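Local atomic coordinates of heme utilization carrier protein (Escherichia coli O157:H7, PDB entry 6U9J), a protein that probably binds heme and carries it through the cytosol of the bacterium as part of the heme uptake and utilisation pathway. Residues 35-41 / 102-108; 44-48 / 118-122. All blocks are in the same frame, centred on the assembly; numbering follows the deposited sequence.

Interaction 1: residues 35-41 / 102-108; sequences SSTVVPG and THIALIE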
# COMPACT_ATOMS: atom_id res chain seq x y z
N SER A 35 6.79 14.72 21.80
CA SER A 35 6.25 13.47 22.33
C SER A 35 6.50 12.34 21.33
O SER A 35 5.60 11.96 20.58
CB SER A 35 4.76 13.62 22.63
OG SER A 35 4.25 12.43 23.21
N SER A 36 7.72 11.81 21.34
CA SER A 36 8.06 10.67 20.49
C SER A 36 9.04 9.74 21.20
O SER A 36 9.91 10.19 21.94
CB SER A 36 8.65 11.10 19.15
OG SER A 36 9.92 11.73 19.32
N THR A 37 8.91 8.45 20.91
CA THR A 37 9.82 7.41 21.36
C THR A 37 10.37 6.73 20.11
O THR A 37 9.59 6.25 19.29
CB THR A 37 9.10 6.39 22.25
OG1 THR A 37 8.57 7.07 23.40
CG2 THR A 37 10.03 5.28 22.72
N VAL A 38 11.69 6.71 19.96
CA VAL A 38 12.34 6.14 18.78
C VAL A 38 13.22 4.98 19.22
O VAL A 38 14.03 5.13 20.14
CB VAL A 38 13.18 7.20 18.03
CG1 VAL A 38 13.85 6.59 16.82
CG2 VAL A 38 12.29 8.38 17.62
N VAL A 39 13.04 3.83 18.58
CA VAL A 39 13.84 2.64 18.90
C VAL A 39 14.43 2.07 17.62
O VAL A 39 13.99 2.39 16.50
CB VAL A 39 13.01 1.58 19.64
CG1 VAL A 39 12.43 2.14 20.94
CG2 VAL A 39 11.92 1.01 18.72
N PRO A 40 15.44 1.21 17.74
CA PRO A 40 15.98 0.56 16.55
C PRO A 40 15.00 -0.45 15.96
O PRO A 40 14.09 -0.95 16.63
CB PRO A 40 17.25 -0.14 17.05
CG PRO A 40 17.58 0.53 18.33
CD PRO A 40 16.27 0.93 18.93
N GLY A 41 15.21 -0.75 14.68
CA GLY A 41 14.37 -1.68 13.94
C GLY A 41 14.38 -3.11 14.46
O GLY A 41 13.48 -3.88 14.09
N THR A 102 15.03 0.17 9.91
CA THR A 102 16.13 0.48 10.82
C THR A 102 15.70 1.24 12.07
O THR A 102 16.45 1.25 13.05
CB THR A 102 17.22 1.28 10.10
OG1 THR A 102 16.67 2.52 9.63
CG2 THR A 102 17.78 0.50 8.91
N HIS A 103 14.52 1.88 12.06
CA HIS A 103 14.00 2.59 13.22
C HIS A 103 12.49 2.47 13.24
O HIS A 103 11.86 2.33 12.19
CB HIS A 103 14.38 4.09 13.23
CG HIS A 103 15.85 4.32 13.31
ND1 HIS A 103 16.64 4.47 12.19
CD2 HIS A 103 16.69 4.38 14.38
CE1 HIS A 103 17.90 4.63 12.57
NE2 HIS A 103 17.95 4.57 13.88
N ILE A 104 11.93 2.54 14.45
CA ILE A 104 10.49 2.58 14.69
C ILE A 104 10.22 3.70 15.68
O ILE A 104 10.94 3.85 16.66
CB ILE A 104 9.97 1.24 15.24
CG1 ILE A 104 10.32 0.10 14.28
CG2 ILE A 104 8.46 1.33 15.54
CD1 ILE A 104 10.12 -1.27 14.89
N ALA A 105 9.17 4.49 15.43
CA ALA A 105 8.81 5.55 16.36
C ALA A 105 7.36 5.42 16.77
O ALA A 105 6.49 5.09 15.96
CB ALA A 105 9.04 6.94 15.76
N LEU A 106 7.09 5.68 18.05
CA LEU A 106 5.74 5.89 18.54
C LEU A 106 5.56 7.38 18.75
O LEU A 106 6.39 8.02 19.41
CB LEU A 106 5.48 5.14 19.85
CG LEU A 106 5.04 3.67 19.69
CD1 LEU A 106 6.12 2.82 19.05
CD2 LEU A 106 4.63 3.08 21.04
N ILE A 107 4.51 7.95 18.16
CA ILE A 107 4.29 9.39 18.13
C ILE A 107 2.90 9.73 18.64
O ILE A 107 1.91 9.09 18.26
CB ILE A 107 4.46 9.94 16.71
CG1 ILE A 107 5.88 9.67 16.21
CG2 ILE A 107 4.12 11.45 16.67
CD1 ILE A 107 6.03 9.77 14.70
N GLU A 108 2.81 10.77 19.47
CA GLU A 108 1.54 11.38 19.82
C GLU A 108 1.62 12.86 19.49
O GLU A 108 2.60 13.52 19.85
CB GLU A 108 1.21 11.20 21.30
CG GLU A 108 1.02 9.74 21.69
CD GLU A 108 0.84 9.57 23.19
OE1 GLU A 108 1.83 9.21 23.87
OE2 GLU A 108 -0.28 9.81 23.68
O HOH W 1 4.82 15.32 19.57
O HOH W 2 4.21 9.68 23.09
O HOH W 3 5.61 8.11 22.65
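Thr37 and Leu106 face each other as a hydrogen-bonded antiparallel pair, Thr37 N giving to Leu106 O at 3.0 Å and Leu106 N returning to Thr37 O at 2.8 Å. Two residues on, Val39 and Ile104 repeat the exchange. The bond from Val39 N to Ile104 O is nearly straight (172°). Between these pairs, Val38 lies opposite Ala105 as a non-hydrogen-bonded pair, its CG2 4.0 Å from Ala105 CB. Val39 carries CG2 between its backbone N and carbonyl carbon (chi1 -59°), which brings that methyl to 4.0 Å from Ile104 CB. Just before strand 36-40 begins, Glu108 N bonds to Ser35 O, and a water molecule joins Ser35 N to Glu108 O; at the other end Gly41 N makes a weak bond to Thr102 O. Further out, Glu108 OE2 is hydrogen-bonded to His151 NE2, and Ser36 OG gives a hydrogen bond to Val30 O. Strand 36-40 is one of the two edge strands of its sheet within this chain, and strand 103-111 pairs on its far side with 114-122. Helix 144-157 covers the Val39 and Leu106 face, helix 26-31 the face of Ala105 and Ile107.

Interaction 2: residues 44-48 / 118-122; sequences FDTVW and SILFF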
# COMPACT_ATOMS: atom_id res chain seq x y z
N PHE A 44 11.18 -4.65 15.86
CA PHE A 44 10.05 -4.90 14.97
C PHE A 44 9.10 -5.96 15.50
O PHE A 44 7.88 -5.75 15.56
CB PHE A 44 10.56 -5.28 13.57
CG PHE A 44 9.46 -5.53 12.58
CD1 PHE A 44 8.91 -6.81 12.42
CD2 PHE A 44 8.97 -4.50 11.80
CE1 PHE A 44 7.89 -7.02 11.53
CE2 PHE A 44 7.95 -4.72 10.90
CZ PHE A 44 7.41 -5.98 10.76
N ASP A 45 9.62 -7.15 15.83
CA ASP A 45 8.73 -8.22 16.27
C ASP A 45 7.97 -7.83 17.53
O ASP A 45 6.78 -8.11 17.65
CB ASP A 45 9.52 -9.51 16.52
CG ASP A 45 9.94 -10.20 15.24
OD1 ASP A 45 9.28 -10.03 14.20
OD2 ASP A 45 10.93 -10.96 15.30
N THR A 46 8.66 -7.20 18.49
CA THR A 46 7.99 -6.78 19.72
C THR A 46 6.85 -5.81 19.43
O THR A 46 5.74 -5.96 19.96
CB THR A 46 9.01 -6.15 20.67
OG1 THR A 46 9.95 -7.15 21.09
CG2 THR A 46 8.33 -5.57 21.90
N VAL A 47 7.10 -4.83 18.56
CA VAL A 47 6.08 -3.84 18.24
C VAL A 47 4.95 -4.48 17.45
O VAL A 47 3.77 -4.33 17.78
CB VAL A 47 6.70 -2.66 17.46
CG1 VAL A 47 5.61 -1.74 16.91
CG2 VAL A 47 7.70 -1.90 18.34
N TRP A 48 5.30 -5.23 16.40
CA TRP A 48 4.27 -5.81 15.55
C TRP A 48 3.37 -6.74 16.35
O TRP A 48 2.14 -6.61 16.31
CB TRP A 48 4.92 -6.57 14.37
CG TRP A 48 3.91 -6.91 13.32
CD1 TRP A 48 3.07 -7.98 13.30
CD2 TRP A 48 3.57 -6.11 12.19
NE1 TRP A 48 2.23 -7.91 12.20
CE2 TRP A 48 2.54 -6.78 11.49
CE3 TRP A 48 4.05 -4.89 11.69
CZ2 TRP A 48 1.97 -6.26 10.32
CZ3 TRP A 48 3.49 -4.39 10.52
CH2 TRP A 48 2.47 -5.07 9.85
N SER A 118 0.44 7.25 16.61
CA SER A 118 0.87 6.51 15.43
C SER A 118 2.18 5.78 15.70
O SER A 118 2.96 6.13 16.59
CB SER A 118 1.07 7.45 14.23
OG SER A 118 2.08 8.40 14.48
N ILE A 119 2.40 4.73 14.90
CA ILE A 119 3.66 4.00 14.85
C ILE A 119 4.21 4.15 13.44
O ILE A 119 3.51 3.83 12.48
CB ILE A 119 3.47 2.53 15.22
CG1 ILE A 119 2.86 2.42 16.61
CG2 ILE A 119 4.79 1.74 15.11
CD1 ILE A 119 2.36 1.06 16.94
N LEU A 120 5.43 4.64 13.32
CA LEU A 120 6.09 4.84 12.04
C LEU A 120 7.25 3.86 11.93
O LEU A 120 8.07 3.76 12.86
CB LEU A 120 6.61 6.27 11.87
CG LEU A 120 5.68 7.26 11.19
CD1 LEU A 120 4.32 7.25 11.86
CD2 LEU A 120 6.29 8.65 11.23
N PHE A 121 7.32 3.17 10.81
CA PHE A 121 8.44 2.28 10.50
C PHE A 121 9.31 2.97 9.47
O PHE A 121 8.81 3.37 8.42
CB PHE A 121 7.94 0.93 9.96
CG PHE A 121 7.06 0.17 10.92
CD1 PHE A 121 5.71 0.49 11.04
CD2 PHE A 121 7.56 -0.88 11.68
CE1 PHE A 121 4.89 -0.20 11.91
CE2 PHE A 121 6.76 -1.58 12.54
CZ PHE A 121 5.41 -1.25 12.67
N PHE A 122 10.59 3.11 9.76
CA PHE A 122 11.52 3.86 8.91
C PHE A 122 12.49 2.95 8.17
O PHE A 122 12.98 1.96 8.72
CB PHE A 122 12.35 4.85 9.74
CG PHE A 122 11.56 5.95 10.35
CD1 PHE A 122 10.99 5.79 11.60
CD2 PHE A 122 11.37 7.13 9.66
CE1 PHE A 122 10.25 6.82 12.17
CE2 PHE A 122 10.64 8.16 10.22
CZ PHE A 122 10.07 7.99 11.48
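Phe121 reaches from the strand into the first turn of helix 44-51, where its ring touches Phe44, Val47 and Trp48. The Phe44 and Phe121 rings lie obliquely to one another, with centroids 5.7 Å apart and planes at 60°, and the meeting is made by one side of each ring: Phe44 CD2 and CE2 both come close to Phe121 CE2, the CD2 to CE2 distance being 3.7 Å. Trp48 is met at its edge, Phe121 CZ standing 4.0 Å from Trp48 CE3 near the indole plane. Phe44 and Trp48 are one helical turn apart, joined by the backbone bond from Trp48 N to Phe44 O; the four-residue spacing together with CG anti to the backbone N in both (chi1 -179° and -167°) places the two rings on one side of the helix, where Phe121 touches each.

Aliphatic packing continues the contact along the strand. Val47 points at the sheet and meets Ile119 tip to tip, Val47 CG1 lying 4.0 Å from Ile119 CG2. The same CG1 methyl also approaches Phe121 CZ, at 4.3 Å, and thus bridges both strand residues.

The polar end of the indole looks to another partner: Trp48 NE1 donates to Pro75 O, which would help to set the rotation of the ring system. Phe84 sets its ring edge-to-face with both Phe44 and Trp48, extending the aromatic cluster beyond the strand. All five touching residues are buried. With one short helix packed against the sheet, running roughly antiparallel to strand 114-122 and met by side chains two apart on that strand, this is a helix-on-sheet hydrophobic core of an alpha+beta fold built on an antiparallel sheet, here within the ChuX/HutX heme-utilisation family.

Both contacts belong to one antiparallel sheet, in which strands 103-111 and 114-122 are neighbours. Interaction 1 adds an edge strand through main-chain bonds and is only partly buried, with waters at one end; interaction 2 is fully buried and rests on aromatic and aliphatic packing from a helix onto the sheet. The first segment of each follows closely in the chain, strand 36-40 leading into helix 44-51. Ile104 ties the two together: its CD1 packs on Phe44 CA at 3.6 Å, and its side chain also touches Ile119. Backbone bonds between His103 and Phe122 and between Ile107 and Ser118 probably complete the join.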